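Local coordinates for uncharacterized protein (Shewanella oneidensis, PDB 3E8P), which probably hydrolyses medium- and long-chain fatty acyl-CoA thioesters to free fatty acids and coenzyme A, at residues T107-M113 with T158-G164; Q16-L20 with A87-R93; Y44-V49 with L83-A87; T73-D78 with M113-Y117. All coordinates share one frame. Residues are numbered along the deposited sequence.

Interaction 1. Residues T107-M113 with T158-G164; sequences TLGTIDM and TGTYMVG
Three firm backbone hydrogen bonds join 107-113 to 158-164: Ile111 N to Thr160 O (2.8 Å), Met162 N to Gly109 O (2.9 Å) and Thr160 N to Asp112 O (3.0 Å). A weak fourth runs from Gly109 N to Met162 O (3.3 Å). The segments run antiparallel, their end-to-end directions 164° apart; Gly109-Met162 and Asp112-Thr160 are hydrogen-bonded pairs, Thr110-Tyr161 and Met113-Gly159 non-hydrogen-bonded ones. Between Thr110 and Asp112 the register slips by one, since Ile111 (phi/psi -92/-56) and Asp112 both face Thr160. This classic beta bulge turns a corner in strand 109-117 of the hotdog-fold sheet, which Asp112 and Met113 extend into the second subunit. Asp112 OD2 hydrogen-bonds to Thr160 of the third subunit. The Tyr161 ring (chi1 m) brings CE1 within 3.3 Å of Thr110 OG1, both residues' hydroxyls reaching Asp78, and fills the space where a CB on Gly159 would clash. Farther out, Ile111 CD1 meets selenomethionine Met162 CE at 4.1 Å, and Leu108 CD1 meets Val163 CG1 at 4.1 Å.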
# COMPACT_ATOMS: atom_id res chain seq x y z
N THR A 107 -22.15 0.93 -8.19
CA THR A 107 -20.77 0.99 -8.63
C THR A 107 -19.75 1.01 -7.47
O THR A 107 -18.58 0.71 -7.67
CB THR A 107 -20.53 2.23 -9.52
OG1 THR A 107 -21.49 2.23 -10.59
CG2 THR A 107 -19.13 2.20 -10.12
N LEU A 108 -20.21 1.36 -6.27
CA LEU A 108 -19.32 1.42 -5.11
C LEU A 108 -18.52 0.13 -4.94
O LEU A 108 -19.09 -0.96 -4.93
CB LEU A 108 -20.12 1.67 -3.83
CG LEU A 108 -19.25 1.88 -2.59
CD1 LEU A 108 -18.48 3.20 -2.73
CD2 LEU A 108 -20.11 1.90 -1.34
N GLY A 109 -17.20 0.27 -4.80
CA GLY A 109 -16.34 -0.89 -4.62
C GLY A 109 -14.93 -0.49 -4.23
O GLY A 109 -14.53 0.66 -4.43
N THR A 110 -14.18 -1.42 -3.66
CA THR A 110 -12.80 -1.16 -3.24
C THR A 110 -11.84 -1.51 -4.38
O THR A 110 -11.95 -2.58 -4.95
CB THR A 110 -12.42 -2.03 -2.04
OG1 THR A 110 -13.47 -2.00 -1.07
CG2 THR A 110 -11.13 -1.52 -1.40
N ILE A 111 -10.93 -0.60 -4.71
CA ILE A 111 -9.94 -0.86 -5.76
C ILE A 111 -8.71 -1.45 -5.05
O ILE A 111 -8.25 -2.54 -5.37
CB ILE A 111 -9.54 0.44 -6.49
CG1 ILE A 111 -10.77 1.05 -7.15
CG2 ILE A 111 -8.45 0.15 -7.53
CD1 ILE A 111 -10.59 2.50 -7.58
N ASP A 112 -8.19 -0.72 -4.07
CA ASP A 112 -7.07 -1.20 -3.29
C ASP A 112 -7.19 -0.71 -1.85
O ASP A 112 -7.94 0.22 -1.56
CB ASP A 112 -5.73 -0.78 -3.90
CG ASP A 112 -5.46 0.71 -3.76
OD1 ASP A 112 -5.29 1.19 -2.62
OD2 ASP A 112 -5.41 1.40 -4.80
N MSE A 113 -6.47 -1.36 -0.96
CA MSE A 113 -6.47 -1.01 0.44
C MSE A 113 -5.19 -1.43 1.12
O MSE A 113 -4.63 -2.50 0.84
CB MSE A 113 -7.64 -1.66 1.18
CG MSE A 113 -7.57 -1.46 2.69
SE MSE A 113 -9.02 -2.25 3.73
CE MSE A 113 -8.73 -4.10 3.24
N THR A 158 -6.12 2.75 4.70
CA THR A 158 -6.21 3.75 3.64
C THR A 158 -6.81 2.98 2.47
O THR A 158 -6.29 1.94 2.07
CB THR A 158 -4.82 4.31 3.23
OG1 THR A 158 -4.19 4.90 4.37
CG2 THR A 158 -4.95 5.37 2.14
N GLY A 159 -7.94 3.46 1.95
CA GLY A 159 -8.57 2.79 0.83
C GLY A 159 -8.88 3.66 -0.37
O GLY A 159 -9.19 4.85 -0.24
N THR A 160 -8.78 3.07 -1.56
CA THR A 160 -9.09 3.77 -2.79
C THR A 160 -10.38 3.13 -3.27
O THR A 160 -10.44 1.91 -3.49
CB THR A 160 -7.97 3.57 -3.82
OG1 THR A 160 -6.74 4.11 -3.30
CG2 THR A 160 -8.30 4.29 -5.10
N TYR A 161 -11.42 3.94 -3.42
CA TYR A 161 -12.72 3.43 -3.82
C TYR A 161 -13.26 3.98 -5.13
O TYR A 161 -12.98 5.12 -5.51
CB TYR A 161 -13.72 3.69 -2.71
CG TYR A 161 -13.37 3.00 -1.42
CD1 TYR A 161 -13.85 1.72 -1.14
CD2 TYR A 161 -12.51 3.60 -0.49
CE1 TYR A 161 -13.48 1.06 0.03
CE2 TYR A 161 -12.14 2.94 0.67
CZ TYR A 161 -12.62 1.67 0.93
OH TYR A 161 -12.23 1.00 2.06
N MSE A 162 -14.03 3.15 -5.81
CA MSE A 162 -14.67 3.51 -7.06
C MSE A 162 -16.05 4.05 -6.65
O MSE A 162 -16.81 3.35 -5.97
CB MSE A 162 -14.84 2.27 -7.95
CG MSE A 162 -15.31 2.55 -9.36
SE MSE A 162 -13.95 3.46 -10.40
CE MSE A 162 -12.90 1.91 -10.89
N VAL A 163 -16.37 5.28 -7.04
CA VAL A 163 -17.66 5.87 -6.69
C VAL A 163 -18.46 6.31 -7.90
O VAL A 163 -19.54 6.90 -7.78
CB VAL A 163 -17.47 7.07 -5.74
CG1 VAL A 163 -16.95 6.59 -4.39
CG2 VAL A 163 -16.50 8.07 -6.36
N GLY A 164 -17.92 6.01 -9.08
CA GLY A 164 -18.58 6.38 -10.32
C GLY A 164 -17.95 5.64 -11.50
O GLY A 164 -17.09 4.77 -11.25
OXT GLY A 164 -18.33 5.93 -12.66

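Interaction 2. Residues Q16-L20 with A87-R93; sequences QAEVL and AGLVASR
This is a helix-to-helix contact, in which the N-terminal helix 14-29 rests on the C-terminal part of the long helix 70-90 and the loop that follows. It illustrates how one polar side chain can anchor an otherwise apolar junction. Gln16 and Val90 come together most closely, with CA atoms 6.2 Å apart, while Leu20 and Ala87, one turn farther along helix 14-29, are 7.5 Å apart. Gln16, with chi1 m and chi2 t, extends its amide so that NE2 donates to Val90 O at 2.7 Å; its OE1 is held by the backbone N of Asn13. The aliphatic part of Gln16 also packs, CB lying 3.6 Å from Val90 CG1. Val90 (chi1 t) lies at the middle of the contact: its CG2 touches Val19 CG2 at 4.2 Å and Leu20 CD2 at 4.4 Å. Leu20, an mt rotamer, brings the same CD2 to 4.5 Å from Ala87 CB. Just beyond, Ser92 OG hydrogen-bonds to Leu89 O at 2.6 Å, and Leu101 of helix 98-107 touches Val19 and Val90. The arrangement is that of an N-terminal helix added to the central helix of a hotdog fold.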
# COMPACT_ATOMS: atom_id res chain seq x y z
N GLN A 16 -30.46 13.26 0.25
CA GLN A 16 -29.21 12.75 0.80
C GLN A 16 -29.43 11.88 2.03
O GLN A 16 -28.95 10.75 2.10
CB GLN A 16 -28.29 13.92 1.15
CG GLN A 16 -27.94 14.81 -0.02
CD GLN A 16 -27.08 15.99 0.38
OE1 GLN A 16 -27.39 16.69 1.34
NE2 GLN A 16 -26.00 16.21 -0.36
N ALA A 17 -30.18 12.42 3.00
CA ALA A 17 -30.46 11.71 4.24
C ALA A 17 -31.29 10.46 4.01
O ALA A 17 -31.22 9.50 4.78
CB ALA A 17 -31.18 12.63 5.21
N GLU A 18 -32.08 10.46 2.94
CA GLU A 18 -32.92 9.31 2.64
C GLU A 18 -32.09 8.15 2.11
O GLU A 18 -32.23 7.02 2.58
CB GLU A 18 -34.00 9.70 1.63
CG GLU A 18 -35.42 9.32 2.06
CD GLU A 18 -35.61 7.82 2.23
OE1 GLU A 18 -35.53 7.09 1.22
OE2 GLU A 18 -35.85 7.38 3.38
N VAL A 19 -31.21 8.42 1.14
CA VAL A 19 -30.37 7.37 0.57
C VAL A 19 -29.41 6.83 1.62
O VAL A 19 -29.13 5.63 1.65
CB VAL A 19 -29.57 7.87 -0.66
CG1 VAL A 19 -30.52 8.41 -1.72
CG2 VAL A 19 -28.57 8.94 -0.24
N LEU A 20 -28.93 7.71 2.49
CA LEU A 20 -28.01 7.31 3.55
C LEU A 20 -28.69 6.35 4.50
O LEU A 20 -28.13 5.31 4.85
CB LEU A 20 -27.51 8.54 4.31
CG LEU A 20 -26.58 9.49 3.56
CD1 LEU A 20 -26.47 10.80 4.33
CD2 LEU A 20 -25.21 8.86 3.37
N ALA A 87 -20.51 8.50 1.39
CA ALA A 87 -21.07 9.67 2.06
C ALA A 87 -20.44 10.94 1.47
O ALA A 87 -21.12 11.94 1.26
CB ALA A 87 -20.81 9.60 3.55
N GLY A 88 -19.14 10.88 1.19
CA GLY A 88 -18.45 12.02 0.61
C GLY A 88 -18.96 12.33 -0.79
O GLY A 88 -18.91 13.47 -1.26
N LEU A 89 -19.46 11.30 -1.47
CA LEU A 89 -20.00 11.46 -2.81
C LEU A 89 -21.38 12.10 -2.69
O LEU A 89 -21.70 13.05 -3.40
CB LEU A 89 -20.11 10.10 -3.52
CG LEU A 89 -20.94 10.11 -4.81
CD1 LEU A 89 -20.29 11.03 -5.83
CD2 LEU A 89 -21.05 8.70 -5.36
N VAL A 90 -22.19 11.57 -1.78
CA VAL A 90 -23.54 12.08 -1.55
C VAL A 90 -23.55 13.57 -1.15
O VAL A 90 -24.43 14.32 -1.56
CB VAL A 90 -24.26 11.29 -0.43
CG1 VAL A 90 -25.56 11.97 -0.07
CG2 VAL A 90 -24.53 9.87 -0.89
N ALA A 91 -22.57 13.98 -0.37
CA ALA A 91 -22.49 15.36 0.09
C ALA A 91 -21.84 16.31 -0.91
O ALA A 91 -21.83 17.52 -0.69
CB ALA A 91 -21.75 15.43 1.42
N SER A 92 -21.31 15.79 -2.01
CA SER A 92 -20.65 16.63 -2.99
C SER A 92 -21.57 17.36 -3.97
O SER A 92 -21.13 18.25 -4.70
CB SER A 92 -19.62 15.82 -3.79
OG SER A 92 -20.26 14.83 -4.58
N ARG A 93 -22.85 16.98 -3.99
CA ARG A 93 -23.79 17.61 -4.92
C ARG A 93 -25.20 17.77 -4.36
O ARG A 93 -25.57 17.13 -3.38
CB ARG A 93 -23.85 16.80 -6.22
CG ARG A 93 -22.62 16.91 -7.10
CD ARG A 93 -22.60 15.84 -8.17
NE ARG A 93 -23.83 15.82 -8.95
CZ ARG A 93 -24.23 16.81 -9.75
NH1 ARG A 93 -23.49 17.90 -9.87
NH2 ARG A 93 -25.37 16.70 -10.41

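Interaction 3. Residues Y44-V49 with L83-A87; sequences YDIDGV and LTAFA
A tyrosine at the end of a strand can anchor itself to a neighbouring helix through a main-chain carbonyl, as Tyr44 of strand 40-44 does here. Its t rotamer (chi1 -171°, chi2 49°) sends the ring toward helix 70-90, where OH donates to Leu83 O at 2.8 Å. Leu83 O also accepts the helical bond from Ala87 N at 3.0 Å, so it serves two donors and the helix remains unbroken; it lies near the plane of the tyrosine ring, at its edge. The ring also packs on the helix, with Tyr44 CE1 3.7 Å from Leu83 CB and 4.1 Å from Ala87 CB. Phe86 (chi1 t) presents its own ring edge to the hydroxyl, its CD2 3.7 Å from Tyr44 OH. Residues 45-48 form the turn of the hairpin 40-44/49-54, with Tyr44 and Val49 on its two strands; this hairpin opens the sheet that embraces the central helix of the hotdog fold. Asp45, chi1 p, points away from the helix and builds an Asx turn: Asp45 OD1 accepts from Asp47 N at 2.9 Å and, weakly, from Gly48 N at 3.3 Å, while Asp45 N hydrogen-bonds to Gly48 O at 3.2 Å. On the returning strand, Val49 adopts the p rotamer, setting CG2 4.0 Å from Leu83 CD1 and CG1 3.5 Å from Thr84 OG1. Leu83 is mt, and Thr84, chi1 m, turns its hydroxyl back to Val80 O.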
# COMPACT_ATOMS: atom_id res chain seq x y z
N TYR A 44 -24.69 6.73 10.67
CA TYR A 44 -24.29 7.02 9.30
C TYR A 44 -25.01 8.25 8.76
O TYR A 44 -26.21 8.21 8.48
CB TYR A 44 -24.57 5.80 8.41
CG TYR A 44 -24.01 5.89 7.01
CD1 TYR A 44 -22.68 6.26 6.79
CD2 TYR A 44 -24.78 5.57 5.90
CE1 TYR A 44 -22.15 6.30 5.51
CE2 TYR A 44 -24.25 5.60 4.62
CZ TYR A 44 -22.93 5.97 4.43
OH TYR A 44 -22.38 5.99 3.16
N ASP A 45 -24.27 9.34 8.62
CA ASP A 45 -24.81 10.60 8.12
C ASP A 45 -23.82 11.25 7.16
O ASP A 45 -22.79 10.64 6.83
CB ASP A 45 -25.07 11.54 9.30
CG ASP A 45 -23.89 11.60 10.26
OD1 ASP A 45 -22.78 11.94 9.80
OD2 ASP A 45 -24.08 11.30 11.46
N ILE A 46 -24.10 12.47 6.71
CA ILE A 46 -23.23 13.16 5.77
C ILE A 46 -21.84 13.46 6.30
O ILE A 46 -20.94 13.79 5.53
CB ILE A 46 -23.83 14.49 5.29
CG1 ILE A 46 -24.27 15.32 6.49
CG2 ILE A 46 -24.97 14.23 4.32
CD1 ILE A 46 -24.60 16.74 6.13
N ASP A 47 -21.66 13.39 7.61
CA ASP A 47 -20.34 13.64 8.21
C ASP A 47 -19.43 12.46 7.91
O ASP A 47 -18.30 12.63 7.46
CB ASP A 47 -20.46 13.81 9.73
CG ASP A 47 -21.25 15.03 10.12
OD1 ASP A 47 -21.60 15.15 11.32
OD2 ASP A 47 -21.52 15.88 9.25
N GLY A 48 -19.95 11.26 8.16
CA GLY A 48 -19.18 10.05 7.93
C GLY A 48 -19.90 8.82 8.45
O GLY A 48 -21.12 8.75 8.42
N VAL A 49 -19.13 7.86 8.95
CA VAL A 49 -19.73 6.64 9.45
C VAL A 49 -19.04 6.12 10.69
O VAL A 49 -17.86 6.34 10.91
CB VAL A 49 -19.67 5.52 8.39
CG1 VAL A 49 -18.21 5.20 8.07
CG2 VAL A 49 -20.40 4.27 8.90
N LEU A 83 -18.25 3.15 3.01
CA LEU A 83 -19.34 4.01 3.45
C LEU A 83 -18.88 5.47 3.56
O LEU A 83 -19.66 6.39 3.27
CB LEU A 83 -19.89 3.51 4.79
CG LEU A 83 -20.65 2.17 4.68
CD1 LEU A 83 -20.90 1.56 6.06
CD2 LEU A 83 -21.96 2.42 3.95
N THR A 84 -17.63 5.67 3.95
CA THR A 84 -17.06 7.01 4.07
C THR A 84 -16.97 7.61 2.67
O THR A 84 -17.30 8.77 2.45
CB THR A 84 -15.62 6.97 4.67
OG1 THR A 84 -15.65 6.42 6.00
CG2 THR A 84 -15.00 8.40 4.70
N ALA A 85 -16.53 6.80 1.73
CA ALA A 85 -16.39 7.23 0.35
C ALA A 85 -17.75 7.61 -0.23
O ALA A 85 -17.88 8.65 -0.86
CB ALA A 85 -15.75 6.13 -0.48
N PHE A 86 -18.76 6.77 0.00
CA PHE A 86 -20.10 7.03 -0.52
C PHE A 86 -20.75 8.27 0.10
O PHE A 86 -21.44 9.02 -0.57
CB PHE A 86 -21.01 5.80 -0.29
CG PHE A 86 -22.31 5.86 -1.05
CD1 PHE A 86 -22.33 5.76 -2.44
CD2 PHE A 86 -23.52 6.02 -0.37
CE1 PHE A 86 -23.53 5.83 -3.15
CE2 PHE A 86 -24.73 6.09 -1.08
CZ PHE A 86 -24.73 6.00 -2.47
N ALA A 87 -20.51 8.50 1.39
CA ALA A 87 -21.07 9.67 2.06
C ALA A 87 -20.44 10.94 1.47
O ALA A 87 -21.12 11.94 1.26
CB ALA A 87 -20.81 9.60 3.55

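Interaction 4. Residues T73-D78 with M113-Y117; sequences TATVLD and MRVDY
Helix-on-sheet packing depends on fitting the bumps of a helix between those of a strand, and 73-78 against 113-117 shows the principle with van der Waals contacts alone. The helical axis passes 9.6 Å from that of the strand, and their N-to-C directions differ by 129°. Alternate strand residues Met113, Val115 and Tyr117 meet the helix, which answers with Thr73, Ala74, Leu77 and Asp78. Ala74 is the hollow: its CA comes within 6.7 Å of Val115 CA, and its small CB is approached from the strand by Val115 CG2 (4.3 Å from Ala74 CB), Met113 CE (4.3 Å) and Tyr117 OH (3.9 Å). The longest bump is selenomethionine Met113. Its chi1 and chi2 are both t, stretching the chain toward the helix, and chi3 is p, so that SE lies 3.7 Å from Asp78 CB and CE 3.8 Å from Ala74 O. Beside it, Leu77 (mt) lays CD1 3.7 Å from CG1 of Val115, itself a t rotamer. Tyr117, chi1 m, brings its ring beside the start of the helical segment, with CE2 4.2 Å from Thr73 CB and its hydroxyl hydrogen-bonded to Gly70 O. Leu77 also reaches Met144 and Leu146 of strand 139-148, Val76 meets strand 49-54, and Thr75 touches helix 32-37, while the strand 113-117 itself pairs antiparallel with a strand of the second subunit.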
# COMPACT_ATOMS: atom_id res chain seq x y z
N THR A 73 -10.27 -7.12 11.40
CA THR A 73 -9.82 -5.73 11.40
C THR A 73 -9.85 -5.18 9.97
O THR A 73 -10.34 -4.08 9.73
CB THR A 73 -8.41 -5.62 11.99
OG1 THR A 73 -8.43 -6.04 13.36
CG2 THR A 73 -7.91 -4.20 11.91
N ALA A 74 -9.35 -5.97 9.02
CA ALA A 74 -9.33 -5.56 7.62
C ALA A 74 -10.75 -5.43 7.08
O ALA A 74 -11.03 -4.53 6.29
CB ALA A 74 -8.55 -6.57 6.80
N THR A 75 -11.65 -6.32 7.49
CA THR A 75 -13.04 -6.28 7.04
C THR A 75 -13.71 -4.98 7.48
O THR A 75 -14.36 -4.29 6.68
CB THR A 75 -13.86 -7.50 7.59
OG1 THR A 75 -13.32 -8.71 7.04
CG2 THR A 75 -15.32 -7.40 7.19
N VAL A 76 -13.55 -4.64 8.76
CA VAL A 76 -14.14 -3.42 9.30
C VAL A 76 -13.59 -2.15 8.65
O VAL A 76 -14.33 -1.25 8.27
CB VAL A 76 -13.91 -3.31 10.83
CG1 VAL A 76 -14.51 -2.00 11.36
CG2 VAL A 76 -14.53 -4.50 11.53
N LEU A 77 -12.27 -2.09 8.49
CA LEU A 77 -11.65 -0.92 7.89
C LEU A 77 -12.12 -0.70 6.45
O LEU A 77 -12.32 0.44 6.04
CB LEU A 77 -10.12 -1.05 7.92
CG LEU A 77 -9.48 -0.97 9.31
CD1 LEU A 77 -8.02 -1.41 9.24
CD2 LEU A 77 -9.57 0.45 9.83
N ASP A 78 -12.30 -1.78 5.70
CA ASP A 78 -12.75 -1.68 4.30
C ASP A 78 -14.18 -1.16 4.20
O ASP A 78 -14.50 -0.30 3.37
CB ASP A 78 -12.66 -3.03 3.58
CG ASP A 78 -12.91 -2.92 2.08
OD1 ASP A 78 -13.30 -3.92 1.45
OD2 ASP A 78 -12.71 -1.82 1.52
N MSE A 113 -6.47 -1.36 -0.96
CA MSE A 113 -6.47 -1.01 0.44
C MSE A 113 -5.19 -1.43 1.12
O MSE A 113 -4.63 -2.50 0.84
CB MSE A 113 -7.64 -1.66 1.18
CG MSE A 113 -7.57 -1.46 2.69
SE MSE A 113 -9.02 -2.25 3.73
CE MSE A 113 -8.73 -4.10 3.24
N ARG A 114 -4.73 -0.58 2.03
CA ARG A 114 -3.55 -0.86 2.82
C ARG A 114 -3.95 -0.80 4.28
O ARG A 114 -4.57 0.16 4.73
CB ARG A 114 -2.45 0.18 2.58
CG ARG A 114 -1.30 0.05 3.58
CD ARG A 114 -0.32 1.22 3.50
NE ARG A 114 0.76 1.10 4.48
CZ ARG A 114 1.98 0.62 4.22
NH1 ARG A 114 2.30 0.20 3.00
NH2 ARG A 114 2.88 0.56 5.20
N VAL A 115 -3.60 -1.83 5.03
CA VAL A 115 -3.90 -1.86 6.44
C VAL A 115 -2.59 -1.88 7.21
O VAL A 115 -1.68 -2.65 6.89
CB VAL A 115 -4.70 -3.12 6.82
CG1 VAL A 115 -4.93 -3.15 8.32
CG2 VAL A 115 -6.01 -3.15 6.07
N ASP A 116 -2.49 -1.01 8.21
CA ASP A 116 -1.30 -0.96 9.05
C ASP A 116 -1.73 -1.46 10.44
O ASP A 116 -2.55 -0.83 11.10
CB ASP A 116 -0.76 0.48 9.12
CG ASP A 116 -0.03 0.90 7.83
OD1 ASP A 116 1.07 0.37 7.55
OD2 ASP A 116 -0.56 1.75 7.10
N TYR A 117 -1.19 -2.61 10.83
CA TYR A 117 -1.48 -3.22 12.13
C TYR A 117 -0.55 -2.62 13.17
O TYR A 117 0.64 -2.91 13.20
CB TYR A 117 -1.30 -4.74 12.05
CG TYR A 117 -2.27 -5.41 11.10
CD1 TYR A 117 -1.96 -5.60 9.75
CD2 TYR A 117 -3.54 -5.79 11.53
CE1 TYR A 117 -2.89 -6.16 8.87
CE2 TYR A 117 -4.46 -6.35 10.66
CZ TYR A 117 -4.14 -6.53 9.33
OH TYR A 117 -5.08 -7.06 8.49

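In the fold
From the N terminus, 16-20 opens interaction 2, and the hairpin turn 44-49 opens interaction 3. Helix 70-90 then runs past three contacts: 73-78 opens interaction 4, 83-87 closes interaction 3, and 87-93 closes interaction 2. The loop of interaction 3 thus lies within that of interaction 2, the two sharing Ala87. Interaction 4 crosses both, closing only at 113-117. Before it does, 107-113 opens interaction 1, which crosses interaction 4, shares Met113 with it, and closes at the C terminus. Interactions 2 and 3 tie the N-terminal helix and first hairpin to the central helix; interactions 4 and 1 join that helix to strand 109-117, and this strand to 153-162.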